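Local atomic coordinates of hyperpolarization-activated (Ih) channel (Strongylocentrotus purpuratus, PDB entry 2PTM), a protein that probably forms a voltage-gated, potassium-conducting channel of the HCN family, whose C-terminal region, the part described here, binds cyclic AMP. Residues T88-L93 against N174-E179; E95-Q100 against L165-V170. All coordinates share one frame; numbering follows the deposited sequence.

Interaction 1 of 2, residues T88-L93 against N174-E179; sequences TRVVTL and NQVLDE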
ATOM      1  N   THR A  88     -23.093 -12.068   1.991  1.00 31.48           N
ATOM      2  CA  THR A  88     -22.580 -10.955   1.200  1.00 31.55           C
ATOM      3  C   THR A  88     -21.189 -10.501   1.663  1.00 32.10           C
ATOM      4  O   THR A  88     -20.294 -10.251   0.847  1.00 32.95           O
ATOM      5  CB  THR A  88     -23.564  -9.774   1.186  1.00 34.04           C
ATOM      6  OG1 THR A  88     -24.730 -10.150   0.440  1.00 36.39           O
ATOM      7  CG2 THR A  88     -22.918  -8.553   0.543  1.00 33.17           C
ATOM      8  N   ARG A  89     -21.001 -10.411   2.972  1.00 30.42           N
ATOM      9  CA  ARG A  89     -19.716  -9.992   3.519  1.00 34.09           C
ATOM     10  C   ARG A  89     -18.597 -10.949   3.107  1.00 32.16           C
ATOM     11  O   ARG A  89     -17.531 -10.523   2.663  1.00 32.01           O
ATOM     12  CB  ARG A  89     -19.783  -9.899   5.044  1.00 34.16           C
ATOM     13  CG  ARG A  89     -18.509  -9.349   5.684  1.00 35.97           C
ATOM     14  CD  ARG A  89     -18.367  -7.861   5.426  1.00 37.99           C
ATOM     15  NE  ARG A  89     -19.442  -7.101   6.063  1.00 40.51           N
ATOM     16  CZ  ARG A  89     -19.637  -5.796   5.904  0.50 42.02           C
ATOM     17  NH1 ARG A  89     -18.837  -5.094   5.112  0.50 40.89           N
ATOM     18  NH2 ARG A  89     -20.636  -5.191   6.536  0.50 41.98           N
ATOM     19  N   VAL A  90     -18.845 -12.244   3.253  1.00 29.92           N
ATOM     20  CA  VAL A  90     -17.848 -13.250   2.910  1.00 30.24           C
ATOM     21  C   VAL A  90     -17.475 -13.197   1.436  1.00 31.56           C
ATOM     22  O   VAL A  90     -16.295 -13.084   1.102  1.00 30.78           O
ATOM     23  CB  VAL A  90     -18.324 -14.666   3.272  1.00 33.82           C
ATOM     24  CG1 VAL A  90     -17.348 -15.717   2.738  1.00 34.63           C
ATOM     25  CG2 VAL A  90     -18.467 -14.782   4.774  1.00 34.32           C
ATOM     26  N   VAL A  91     -18.473 -13.257   0.556  1.00 33.13           N
ATOM     27  CA  VAL A  91     -18.184 -13.334  -0.873  1.00 33.14           C
ATOM     28  C   VAL A  91     -17.421 -12.111  -1.373  1.00 31.55           C
ATOM     29  O   VAL A  91     -16.668 -12.212  -2.330  1.00 31.78           O
ATOM     30  CB  VAL A  91     -19.441 -13.585  -1.762  1.00 34.91           C
ATOM     31  CG1 VAL A  91     -20.046 -14.969  -1.486  1.00 33.95           C
ATOM     32  CG2 VAL A  91     -20.479 -12.483  -1.599  1.00 36.13           C
ATOM     33  N   THR A  92     -17.603 -10.965  -0.726  1.00 32.57           N
ATOM     34  CA  THR A  92     -16.896  -9.758  -1.148  1.00 31.62           C
ATOM     35  C   THR A  92     -15.441  -9.771  -0.676  1.00 32.32           C
ATOM     36  O   THR A  92     -14.623  -8.980  -1.143  1.00 35.33           O
ATOM     37  CB  THR A  92     -17.579  -8.469  -0.640  1.00 35.74           C
ATOM     38  OG1 THR A  92     -17.549  -8.439   0.791  1.00 35.40           O
ATOM     39  CG2 THR A  92     -19.020  -8.382  -1.123  1.00 35.97           C
ATOM     40  N   LEU A  93     -15.118 -10.663   0.253  1.00 29.45           N
ATOM     41  CA  LEU A  93     -13.756 -10.752   0.774  1.00 30.73           C
ATOM     42  C   LEU A  93     -12.973 -11.959   0.265  1.00 29.62           C
ATOM     43  O   LEU A  93     -11.771 -12.055   0.498  1.00 32.35           O
ATOM     44  CB  LEU A  93     -13.753 -10.759   2.303  1.00 31.08           C
ATOM     45  CG  LEU A  93     -14.388  -9.547   2.997  1.00 34.40           C
ATOM     46  CD1 LEU A  93     -14.348  -9.741   4.495  1.00 34.53           C
ATOM     47  CD2 LEU A  93     -13.690  -8.249   2.607  1.00 38.07           C
ATOM     48  N   ASN A 174     -11.498 -13.385  10.908  1.00 36.16           N
ATOM     49  CA  ASN A 174     -11.795 -12.903  12.246  1.00 40.07           C
ATOM     50  C   ASN A 174     -12.794 -11.750  12.231  1.00 41.20           C
ATOM     51  O   ASN A 174     -13.572 -11.591  13.156  1.00 42.90           O
ATOM     52  CB  ASN A 174     -10.510 -12.521  12.985  1.00 40.08           C
ATOM     53  CG  ASN A 174      -9.790 -13.728  13.556  1.00 42.33           C
ATOM     54  OD1 ASN A 174     -10.397 -14.576  14.214  1.00 43.71           O
ATOM     55  ND2 ASN A 174      -8.489 -13.810  13.309  1.00 43.12           N
ATOM     56  N   GLN A 175     -12.779 -10.965  11.160  1.00 42.81           N
ATOM     57  CA  GLN A 175     -13.731  -9.873  10.995  1.00 43.83           C
ATOM     58  C   GLN A 175     -15.164 -10.386  10.845  1.00 43.43           C
ATOM     59  O   GLN A 175     -16.061  -9.957  11.566  1.00 45.80           O
ATOM     60  CB  GLN A 175     -13.356  -9.016   9.782  1.00 49.14           C
ATOM     61  CG  GLN A 175     -12.123  -8.148   9.975  1.00 51.55           C
ATOM     62  CD  GLN A 175     -11.733  -7.404   8.705  1.00 55.94           C
ATOM     63  OE1 GLN A 175     -12.488  -7.372   7.729  1.00 54.36           O
ATOM     64  NE2 GLN A 175     -10.546  -6.804   8.713  1.00 57.36           N
ATOM     65  N   VAL A 176     -15.380 -11.310   9.915  1.00 41.98           N
ATOM     66  CA  VAL A 176     -16.731 -11.788   9.637  1.00 44.81           C
ATOM     67  C   VAL A 176     -17.334 -12.597  10.792  1.00 47.37           C
ATOM     68  O   VAL A 176     -18.548 -12.565  11.011  1.00 47.01           O
ATOM     69  CB  VAL A 176     -16.802 -12.582   8.316  1.00 45.40           C
ATOM     70  CG1 VAL A 176     -16.138 -11.793   7.205  1.00 47.73           C
ATOM     71  CG2 VAL A 176     -16.136 -13.927   8.465  1.00 43.67           C
ATOM     72  N   LEU A 177     -16.483 -13.304  11.534  1.00 49.63           N
ATOM     73  CA  LEU A 177     -16.925 -14.077  12.695  1.00 49.22           C
ATOM     74  C   LEU A 177     -17.301 -13.195  13.881  1.00 50.22           C
ATOM     75  O   LEU A 177     -18.119 -13.582  14.719  1.00 47.71           O
ATOM     76  CB  LEU A 177     -15.846 -15.073  13.119  1.00 48.28           C
ATOM     77  CG  LEU A 177     -15.997 -16.477  12.538  1.00 51.88           C
ATOM     78  CD1 LEU A 177     -16.322 -16.430  11.061  1.00 47.48           C
ATOM     79  CD2 LEU A 177     -14.755 -17.325  12.802  1.00 54.49           C
ATOM     80  N   ASP A 178     -16.682 -12.022  13.968  1.00 51.39           N
ATOM     81  CA  ASP A 178     -17.028 -11.069  15.014  1.00 54.10           C
ATOM     82  C   ASP A 178     -18.345 -10.400  14.658  1.00 52.28           C
ATOM     83  O   ASP A 178     -19.209 -10.201  15.509  1.00 53.33           O
ATOM     84  CB  ASP A 178     -15.935 -10.013  15.171  1.00 59.47           C
ATOM     85  CG  ASP A 178     -14.717 -10.542  15.901  1.00 66.18           C
ATOM     86  OD1 ASP A 178     -14.752 -11.708  16.350  1.00 64.13           O
ATOM     87  OD2 ASP A 178     -13.726  -9.790  16.025  1.00 71.13           O
ATOM     88  N   GLU A 179     -18.489 -10.060  13.385  1.00 51.29           N
ATOM     89  CA  GLU A 179     -19.690  -9.400  12.912  1.00 51.12           C
ATOM     90  C   GLU A 179     -20.875 -10.351  13.006  1.00 50.52           C
ATOM     91  O   GLU A 179     -21.996  -9.930  13.283  1.00 51.38           O
ATOM     92  CB  GLU A 179     -19.501  -8.907  11.476  1.00 48.85           C
ATOM     93  CG  GLU A 179     -20.581  -7.955  11.004  1.00 48.14           C
ATOM     94  CD  GLU A 179     -20.244  -7.289   9.687  1.00 48.82           C
ATOM     95  OE1 GLU A 179     -19.292  -7.746   9.016  1.00 48.81           O
ATOM     96  OE2 GLU A 179     -20.937  -6.311   9.323  1.00 46.00           O
TER
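R89 and E179 reach toward each other from neighbouring helices, and their side chains cross at about a right angle. R89 NH2 lies 3.0 Å from E179 OE2, a salt bridge whose hydrogen bond is weak because the N-H is well off the line to the oxygen (129° at the hydrogen). R89 NE sits 3.0 Å from E179 OE1, so the second carboxylate oxygen also faces positive charge, with the two flat groups turned 31° against each other. In R89, chi1 (-175°, CG anti to the backbone N) sets CG beside V176 CG1, and the bends at chi2 and chi3 turn CD and NE toward E179. E179 OE2 has a stronger partner in the backbone N of F111 of the second subunit, and R89 also packs on that phenylalanine, so the ion pair belongs to a subunit interface as well.

Helices 84-93 and 170-179 are the A and B helices that flank the beta roll of a cyclic nucleotide-binding domain; the segments 88-93 and 174-179 run nearly antiparallel, their axes 10.4 Å apart at closest approach. V176 lies between the two segments. Its CG1, anti to the carbonyl carbon, meets R89 CG at 3.7 Å and L93 CD1 at 3.8 Å. Its other methyl, CG2, faces V90 CG2 more loosely, at 4.4 Å. A branched, purely apolar residue suits this buried position, while the long arginine can lay its CG against V176 and still carry its charge to E179. Within segment 88-93, T92 OG1 donates to R89 O at 2.8 Å, from above the carbonyl plane.

Interaction 2 of 2, residues E95-Q100 against L165-V170; sequences EFEVFQ and LFSLSV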
ATOM      1  N   GLU A  95     -10.854 -14.489  -2.071  1.00 24.47           N
ATOM      2  CA  GLU A  95      -9.866 -14.335  -3.139  1.00 26.58           C
ATOM      3  C   GLU A  95      -9.798 -15.604  -3.980  1.00 24.45           C
ATOM      4  O   GLU A  95      -9.630 -16.692  -3.447  1.00 23.70           O
ATOM      5  CB  GLU A  95      -8.483 -14.040  -2.558  1.00 28.38           C
ATOM      6  CG  GLU A  95      -8.351 -12.637  -1.986  1.00 34.00           C
ATOM      7  CD  GLU A  95      -8.340 -11.569  -3.065  0.50 34.97           C
ATOM      8  OE1 GLU A  95      -7.914 -11.874  -4.198  0.50 33.69           O
ATOM      9  OE2 GLU A  95      -8.755 -10.427  -2.782  0.50 37.03           O
ATOM     10  N   PHE A  96      -9.924 -15.465  -5.293  1.00 22.42           N
ATOM     11  CA  PHE A  96      -9.871 -16.628  -6.184  1.00 22.92           C
ATOM     12  C   PHE A  96      -8.450 -17.178  -6.271  1.00 21.48           C
ATOM     13  O   PHE A  96      -7.493 -16.422  -6.441  1.00 22.34           O
ATOM     14  CB  PHE A  96     -10.355 -16.222  -7.571  1.00 25.26           C
ATOM     15  CG  PHE A  96     -10.423 -17.354  -8.549  1.00 28.33           C
ATOM     16  CD1 PHE A  96     -11.272 -18.423  -8.331  1.00 33.98           C
ATOM     17  CD2 PHE A  96      -9.649 -17.342  -9.696  1.00 31.35           C
ATOM     18  CE1 PHE A  96     -11.351 -19.462  -9.241  1.00 35.90           C
ATOM     19  CE2 PHE A  96      -9.729 -18.380 -10.617  1.00 33.47           C
ATOM     20  CZ  PHE A  96     -10.574 -19.444 -10.383  1.00 34.21           C
ATOM     21  N   GLU A  97      -8.306 -18.489  -6.144  1.00 20.23           N
ATOM     22  CA  GLU A  97      -6.992 -19.123  -6.252  1.00 21.35           C
ATOM     23  C   GLU A  97      -7.159 -20.386  -7.062  1.00 20.45           C
ATOM     24  O   GLU A  97      -8.203 -21.029  -6.993  1.00 22.80           O
ATOM     25  CB  GLU A  97      -6.415 -19.469  -4.865  1.00 21.97           C
ATOM     26  CG  GLU A  97      -6.058 -18.239  -4.003  1.00 22.11           C
ATOM     27  CD  GLU A  97      -5.293 -18.593  -2.742  1.00 24.75           C
ATOM     28  OE1 GLU A  97      -4.444 -19.508  -2.787  1.00 26.44           O
ATOM     29  OE2 GLU A  97      -5.535 -17.950  -1.703  1.00 26.32           O
ATOM     30  N   VAL A  98      -6.139 -20.739  -7.833  1.00 17.45           N
ATOM     31  CA  VAL A  98      -6.156 -21.995  -8.572  1.00 17.39           C
ATOM     32  C   VAL A  98      -4.908 -22.762  -8.192  1.00 19.93           C
ATOM     33  O   VAL A  98      -3.826 -22.167  -8.095  1.00 19.95           O
ATOM     34  CB  VAL A  98      -6.163 -21.758 -10.109  1.00 18.27           C
ATOM     35  CG1 VAL A  98      -5.786 -23.037 -10.847  1.00 19.95           C
ATOM     36  CG2 VAL A  98      -7.524 -21.254 -10.575  1.00 19.25           C
ATOM     37  N   PHE A  99      -5.064 -24.068  -7.959  1.00 18.67           N
ATOM     38  CA  PHE A  99      -3.944 -24.970  -7.716  1.00 18.48           C
ATOM     39  C   PHE A  99      -4.001 -26.164  -8.684  1.00 19.01           C
ATOM     40  O   PHE A  99      -5.045 -26.454  -9.283  1.00 20.83           O
ATOM     41  CB  PHE A  99      -3.929 -25.470  -6.254  1.00 18.11           C
ATOM     42  CG  PHE A  99      -3.522 -24.419  -5.243  1.00 21.79           C
ATOM     43  CD1 PHE A  99      -2.199 -24.325  -4.803  1.00 22.52           C
ATOM     44  CD2 PHE A  99      -4.461 -23.546  -4.714  1.00 23.20           C
ATOM     45  CE1 PHE A  99      -1.812 -23.370  -3.881  1.00 22.54           C
ATOM     46  CE2 PHE A  99      -4.091 -22.578  -3.779  1.00 23.44           C
ATOM     47  CZ  PHE A  99      -2.756 -22.492  -3.358  1.00 23.69           C
ATOM     48  N   GLN A 100      -2.867 -26.846  -8.820  1.00 18.69           N
ATOM     49  CA  GLN A 100      -2.687 -27.921  -9.791  1.00 18.54           C
ATOM     50  C   GLN A 100      -2.528 -29.271  -9.107  1.00 22.06           C
ATOM     51  O   GLN A 100      -2.208 -29.331  -7.926  1.00 22.39           O
ATOM     52  CB  GLN A 100      -1.458 -27.622 -10.659  1.00 19.66           C
ATOM     53  CG  GLN A 100      -1.717 -26.500 -11.673  1.00 21.40           C
ATOM     54  CD  GLN A 100      -0.461 -25.964 -12.305  1.00 23.56           C
ATOM     55  OE1 GLN A 100       0.367 -25.358 -11.630  1.00 23.03           O
ATOM     56  NE2 GLN A 100      -0.316 -26.163 -13.622  1.00 23.25           N
ATOM     57  N   LEU A 165     -10.285 -22.557  -5.843  1.00 18.42           N
ATOM     58  CA  LEU A 165     -10.591 -22.293  -4.443  1.00 15.45           C
ATOM     59  C   LEU A 165     -10.880 -20.812  -4.257  1.00 16.27           C
ATOM     60  O   LEU A 165     -10.479 -19.979  -5.087  1.00 19.05           O
ATOM     61  CB  LEU A 165      -9.386 -22.661  -3.563  1.00 17.96           C
ATOM     62  CG  LEU A 165      -8.776 -24.046  -3.778  1.00 15.82           C
ATOM     63  CD1 LEU A 165      -7.541 -24.235  -2.905  1.00 17.28           C
ATOM     64  CD2 LEU A 165      -9.827 -25.105  -3.472  1.00 16.97           C
ATOM     65  N   PHE A 166     -11.570 -20.479  -3.172  1.00 16.19           N
ATOM     66  CA  PHE A 166     -11.700 -19.091  -2.752  1.00 17.95           C
ATOM     67  C   PHE A 166     -11.195 -19.004  -1.333  1.00 21.43           C
ATOM     68  O   PHE A 166     -11.700 -19.710  -0.451  1.00 21.39           O
ATOM     69  CB  PHE A 166     -13.156 -18.642  -2.828  1.00 21.00           C
ATOM     70  CG  PHE A 166     -13.640 -18.438  -4.233  1.00 25.43           C
ATOM     71  CD1 PHE A 166     -13.519 -17.200  -4.846  1.00 28.81           C
ATOM     72  CD2 PHE A 166     -14.181 -19.488  -4.952  1.00 26.83           C
ATOM     73  CE1 PHE A 166     -13.964 -17.005  -6.145  1.00 31.80           C
ATOM     74  CE2 PHE A 166     -14.621 -19.306  -6.257  1.00 30.12           C
ATOM     75  CZ  PHE A 166     -14.507 -18.067  -6.856  1.00 33.21           C
ATOM     76  N   SER A 167     -10.182 -18.172  -1.104  1.00 19.01           N
ATOM     77  CA  SER A 167      -9.596 -18.097   0.231  1.00 19.71           C
ATOM     78  C   SER A 167     -10.134 -16.906   1.014  1.00 21.43           C
ATOM     79  O   SER A 167     -10.575 -15.918   0.425  1.00 23.18           O
ATOM     80  CB  SER A 167      -8.068 -18.032   0.148  1.00 22.60           C
ATOM     81  OG  SER A 167      -7.649 -16.885  -0.576  1.00 21.93           O
ATOM     82  N   LEU A 168     -10.111 -17.023   2.343  1.00 22.17           N
ATOM     83  CA  LEU A 168     -10.454 -15.930   3.241  1.00 23.01           C
ATOM     84  C   LEU A 168      -9.285 -15.769   4.210  1.00 27.30           C
ATOM     85  O   LEU A 168      -8.944 -16.710   4.922  1.00 27.59           O
ATOM     86  CB  LEU A 168     -11.717 -16.288   4.031  1.00 27.29           C
ATOM     87  CG  LEU A 168     -12.421 -15.190   4.821  1.00 29.12           C
ATOM     88  CD1 LEU A 168     -13.013 -14.150   3.873  1.00 32.13           C
ATOM     89  CD2 LEU A 168     -13.515 -15.837   5.677  1.00 31.62           C
ATOM     90  N   SER A 169      -8.679 -14.585   4.245  1.00 27.27           N
ATOM     91  CA  SER A 169      -7.492 -14.349   5.063  1.00 29.04           C
ATOM     92  C   SER A 169      -7.836 -14.401   6.545  1.00 30.16           C
ATOM     93  O   SER A 169      -8.996 -14.266   6.917  1.00 31.49           O
ATOM     94  CB  SER A 169      -6.906 -12.979   4.737  1.00 30.48           C
ATOM     95  OG  SER A 169      -7.766 -11.964   5.224  1.00 29.68           O
ATOM     96  N   VAL A 170      -6.833 -14.588   7.394  1.00 32.87           N
ATOM     97  CA  VAL A 170      -7.088 -14.656   8.833  1.00 33.08           C
ATOM     98  C   VAL A 170      -7.717 -13.347   9.328  1.00 34.81           C
ATOM     99  O   VAL A 170      -8.605 -13.358  10.181  1.00 36.29           O
ATOM    100  CB  VAL A 170      -5.817 -15.033   9.640  1.00 36.70           C
ATOM    101  CG1 VAL A 170      -4.656 -14.134   9.269  1.00 40.66           C
ATOM    102  CG2 VAL A 170      -6.091 -14.988  11.149  1.00 38.83           C
TER
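F96 CD1 rests over one face of the F166 ring, 3.5 Å above its plane and displaced toward the rim. The two rings form an oblique pair, with planes at 52° and centroids 5.3 Å apart; F166 CZ in turn approaches the F96 ring obliquely. F96 reaches this position with CG anti to its backbone N (chi1 -176°), and R41 of helix 28-42 packs against it too. The F99 ring is met obliquely by a methyl, L165 CD1, 3.6 Å from F99 CD2.

The strands are antiparallel partners in the beta roll. E95 with S167 and E97 with L165 are hydrogen-bonded pairs, four N-H...O bonds in all, flanking the non-hydrogen-bonded pair F96-F166. There F166 CA gives a CA-H...O contact to E95 O at 3.2 Å.

On the face opposite F96 and F166, which carries E95, E97, L165 and S167, S167 OG donates to E97 OE2 at 2.6 Å, meeting it on the anti side and 24° out of the carboxylate plane. Serine is short enough for the extended glutamate to reach its hydroxyl, and OE2 also pairs with R114 of strand 114-118. An alanine in place of E97 would probably leave the S167 hydroxyl without this acceptor and R114 without this counter-charge. With a hydroxyl and a guanidinium both on OE2, the carboxylate is probably stabilised in its ionised form.

In the fold
After the N-terminal helices, the chain passes through helix 84-93 directly into strand 95-99, and much later through strand 163-169 directly into helix 170-179. Interaction 2 joins the two strands and closes a loop of 64 residues holding most of the beta roll; interaction 1 joins the two helices and closes a wider loop around it, so the second contact is nested inside the first. Their centres are 15 Å apart, yet they meet through L168 of the inner contact, whose CD1 packs on L93 CB at 3.8 Å. Interaction 1 thus pairs the helices that precede and follow the roll, interaction 2 its first and last strands, and L168 links the two.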